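Local coordinates for YARHG domain-containing protein (Legionella pneumophila subsp. pneumophila, PDB 4G2A) that is of unknown function but may bind a nutrient, and carries YARHG and DUF4424 domains, at residues R279-P284 and E288-K293. Residues are numbered along the deposited sequence; the frame is centred on the assembly and turned at random.
Sequences RQFQSP and EYFSKK. With SO4 (sulfate ion), chain C.
Phe281 and Phe290 form an offset stack: their ring centroids lie 4.8 Å apart and the planes diverge by 22°. The overlap is partial, since CD2 of Phe290 lies 3.6 Å from CE2 of Phe281, over the rim of one face of the Phe281 ring. Both rings leave their backbones alike, with CG anti to the carbonyl carbon, and both CB atoms point across the contact. The second link is an i to i+4 backbone bond in the first turn of helix 284-291, from Glu288 N to Pro284 O at 3.0 Å; its N-H...O angle of 173° shows a nearly straight bond.

A sulfate, probably from the crystallisation liquor, lies on the edge side of the Phe281 ring, with its O4 near the ring plane, whereas Phe290 takes a face. Two successive backbone amides grip it: Gln282 N reaches sulfate O1 at 2.8 Å and Ser283 N reaches sulfate O4 at 3.0 Å. The Ser283 hydroxyl donates to O2, and Arg279 NH1 adds weak bonds to O1 and O3. Ser283 occupies the N-cap position of helix 284-291, so the anion sits close to the amino end of that helix, whose dipole would probably favour it. On the helix itself, Lys292 NZ forms a salt bridge with Glu288 OE2 at 2.8 Å, on the anti side and tilted out of the carboxylate plane, and Ser291 OG donates to Glu288 O.

Further out, the Phe281 carbonyl accepts a bond from Gln287 NE2, tying the loop to the helix that follows. Within the helical YARHG domain, the two phenylalanines pack onto helix 263-275, Phe281 against Asn271 and Phe290 against Thr272 and Ala275, while Tyr289 stacks on Phe268; the stacked pair thus lies between the 279-284 loop, helix 284-291 and helix 263-275.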
loop_
_atom_site.group_PDB
_atom_site.type_symbol
_atom_site.label_atom_id
_atom_site.label_comp_id
_atom_site.label_asym_id
_atom_site.label_seq_id
_atom_site.Cartn_x
_atom_site.Cartn_y
_atom_site.Cartn_z
ATOM N N ARG A 279 4.863 -20.138 15.785
ATOM C CA ARG A 279 5.139 -21.305 16.617
ATOM C C ARG A 279 3.829 -22.027 16.881
ATOM O O ARG A 279 2.807 -21.371 17.063
ATOM C CB ARG A 279 5.796 -20.888 17.934
ATOM C CG ARG A 279 6.219 -22.074 18.805
ATOM C CD ARG A 279 6.488 -21.635 20.215
ATOM N NE ARG A 279 6.975 -22.738 21.033
ATOM C CZ ARG A 279 6.196 -23.573 21.708
ATOM N NH1 ARG A 279 4.878 -23.448 21.656
ATOM N NH2 ARG A 279 6.729 -24.548 22.429
ATOM N N GLN A 280 3.848 -23.360 16.853
ATOM C CA GLN A 280 2.646 -24.153 17.100
ATOM C C GLN A 280 2.545 -24.424 18.595
ATOM O O GLN A 280 3.547 -24.764 19.231
ATOM C CB GLN A 280 2.647 -25.432 16.261
ATOM C CG GLN A 280 2.257 -25.146 14.805
ATOM C CD GLN A 280 3.136 -25.849 13.805
ATOM O OE1 GLN A 280 4.304 -25.484 13.596
ATOM N NE2 GLN A 280 2.583 -26.861 13.151
ATOM N N PHE A 281 1.348 -24.215 19.166
ATOM C CA PHE A 281 1.135 -24.347 20.607
ATOM C C PHE A 281 0.348 -25.609 20.962
ATOM O O PHE A 281 -0.704 -25.869 20.379
ATOM C CB PHE A 281 0.441 -23.080 21.158
ATOM C CG PHE A 281 1.305 -21.845 20.993
ATOM C CD1 PHE A 281 2.281 -21.529 21.926
ATOM C CD2 PHE A 281 1.160 -21.017 19.885
ATOM C CE1 PHE A 281 3.089 -20.405 21.764
ATOM C CE2 PHE A 281 1.982 -19.905 19.712
ATOM C CZ PHE A 281 2.942 -19.607 20.651
ATOM N N GLN A 282 0.887 -26.390 21.920
ATOM C CA GLN A 282 0.306 -27.629 22.422
ATOM C C GLN A 282 -0.606 -27.374 23.621
ATOM O O GLN A 282 -1.547 -28.136 23.819
ATOM C CB GLN A 282 1.399 -28.649 22.792
ATOM C CG GLN A 282 2.287 -29.093 21.615
ATOM C CD GLN A 282 1.628 -30.008 20.590
ATOM O OE1 GLN A 282 0.425 -30.305 20.634
ATOM N NE2 GLN A 282 2.417 -30.492 19.635
ATOM N N SER A 283 -0.355 -26.296 24.394
ATOM C CA SER A 283 -1.141 -25.932 25.580
ATOM C C SER A 283 -2.490 -25.384 25.152
ATOM O O SER A 283 -2.523 -24.445 24.347
ATOM C CB SER A 283 -0.401 -24.917 26.450
ATOM O OG SER A 283 0.830 -25.436 26.927
ATOM N N PRO A 284 -3.602 -25.972 25.667
ATOM C CA PRO A 284 -4.947 -25.544 25.229
ATOM C C PRO A 284 -5.222 -24.053 25.379
ATOM O O PRO A 284 -5.719 -23.450 24.430
ATOM C CB PRO A 284 -5.886 -26.356 26.120
ATOM C CG PRO A 284 -5.096 -27.544 26.527
ATOM C CD PRO A 284 -3.678 -27.100 26.620
ATOM N N GLU A 288 -5.974 -22.004 21.824
ATOM C CA GLU A 288 -7.246 -21.305 21.696
ATOM C C GLU A 288 -7.076 -19.782 21.574
ATOM O O GLU A 288 -7.826 -19.162 20.808
ATOM C CB GLU A 288 -8.156 -21.623 22.892
ATOM C CG GLU A 288 -9.632 -21.523 22.538
ATOM C CD GLU A 288 -10.563 -21.107 23.662
ATOM O OE1 GLU A 288 -10.458 -21.676 24.773
ATOM O OE2 GLU A 288 -11.436 -20.244 23.412
ATOM N N TYR A 289 -6.132 -19.186 22.353
ATOM C CA TYR A 289 -5.846 -17.747 22.363
ATOM C C TYR A 289 -5.302 -17.251 21.012
ATOM O O TYR A 289 -5.807 -16.265 20.483
ATOM C CB TYR A 289 -4.867 -17.404 23.491
ATOM C CG TYR A 289 -4.424 -15.956 23.547
ATOM C CD1 TYR A 289 -5.193 -14.998 24.197
ATOM C CD2 TYR A 289 -3.180 -15.565 23.054
ATOM C CE1 TYR A 289 -4.781 -13.670 24.272
ATOM C CE2 TYR A 289 -2.749 -14.243 23.140
ATOM C CZ TYR A 289 -3.544 -13.303 23.768
ATOM O OH TYR A 289 -3.118 -12.005 23.878
ATOM N N PHE A 290 -4.279 -17.914 20.471
ATOM C CA PHE A 290 -3.694 -17.502 19.197
ATOM C C PHE A 290 -4.556 -17.930 18.005
ATOM O O PHE A 290 -4.474 -17.301 16.950
ATOM C CB PHE A 290 -2.245 -17.993 19.054
ATOM C CG PHE A 290 -1.339 -17.355 20.082
ATOM C CD1 PHE A 290 -1.050 -15.995 20.030
ATOM C CD2 PHE A 290 -0.838 -18.097 21.143
ATOM C CE1 PHE A 290 -0.252 -15.399 21.004
ATOM C CE2 PHE A 290 -0.040 -17.500 22.119
ATOM C CZ PHE A 290 0.261 -16.161 22.036
ATOM N N SER A 291 -5.423 -18.951 18.173
ATOM C CA SER A 291 -6.330 -19.344 17.092
ATOM C C SER A 291 -7.256 -18.174 16.742
ATOM O O SER A 291 -7.578 -17.984 15.575
ATOM C CB SER A 291 -7.152 -20.565 17.487
ATOM O OG SER A 291 -8.247 -20.239 18.329
ATOM N N LYS A 292 -7.634 -17.371 17.757
ATOM C CA LYS A 292 -8.533 -16.228 17.632
ATOM C C LYS A 292 -7.805 -14.918 17.266
ATOM O O LYS A 292 -8.466 -13.889 17.136
ATOM C CB LYS A 292 -9.352 -16.051 18.926
ATOM C CG LYS A 292 -10.334 -17.205 19.183
ATOM C CD LYS A 292 -11.298 -16.950 20.347
ATOM C CE LYS A 292 -10.795 -17.480 21.671
ATOM N NZ LYS A 292 -11.887 -17.602 22.677
ATOM N N LYS A 293 -6.469 -14.940 17.079
ATOM C CA LYS A 293 -5.708 -13.740 16.694
ATOM C C LYS A 293 -5.557 -13.720 15.185
ATOM O O LYS A 293 -5.065 -14.698 14.611
ATOM C CB LYS A 293 -4.323 -13.673 17.386
ATOM C CG LYS A 293 -4.335 -13.525 18.918
ATOM C CD LYS A 293 -4.879 -12.188 19.402
ATOM C CE LYS A 293 -5.205 -12.225 20.870
ATOM N NZ LYS A 293 -5.612 -10.890 21.387
HETATM S S SO4 C . 2.993 -25.027 24.239
HETATM O O1 SO4 C . 3.334 -25.865 23.088
HETATM O O2 SO4 C . 2.804 -25.874 25.411
HETATM O O3 SO4 C . 4.082 -24.106 24.453
HETATM O O4 SO4 C . 1.786 -24.254 24.035
#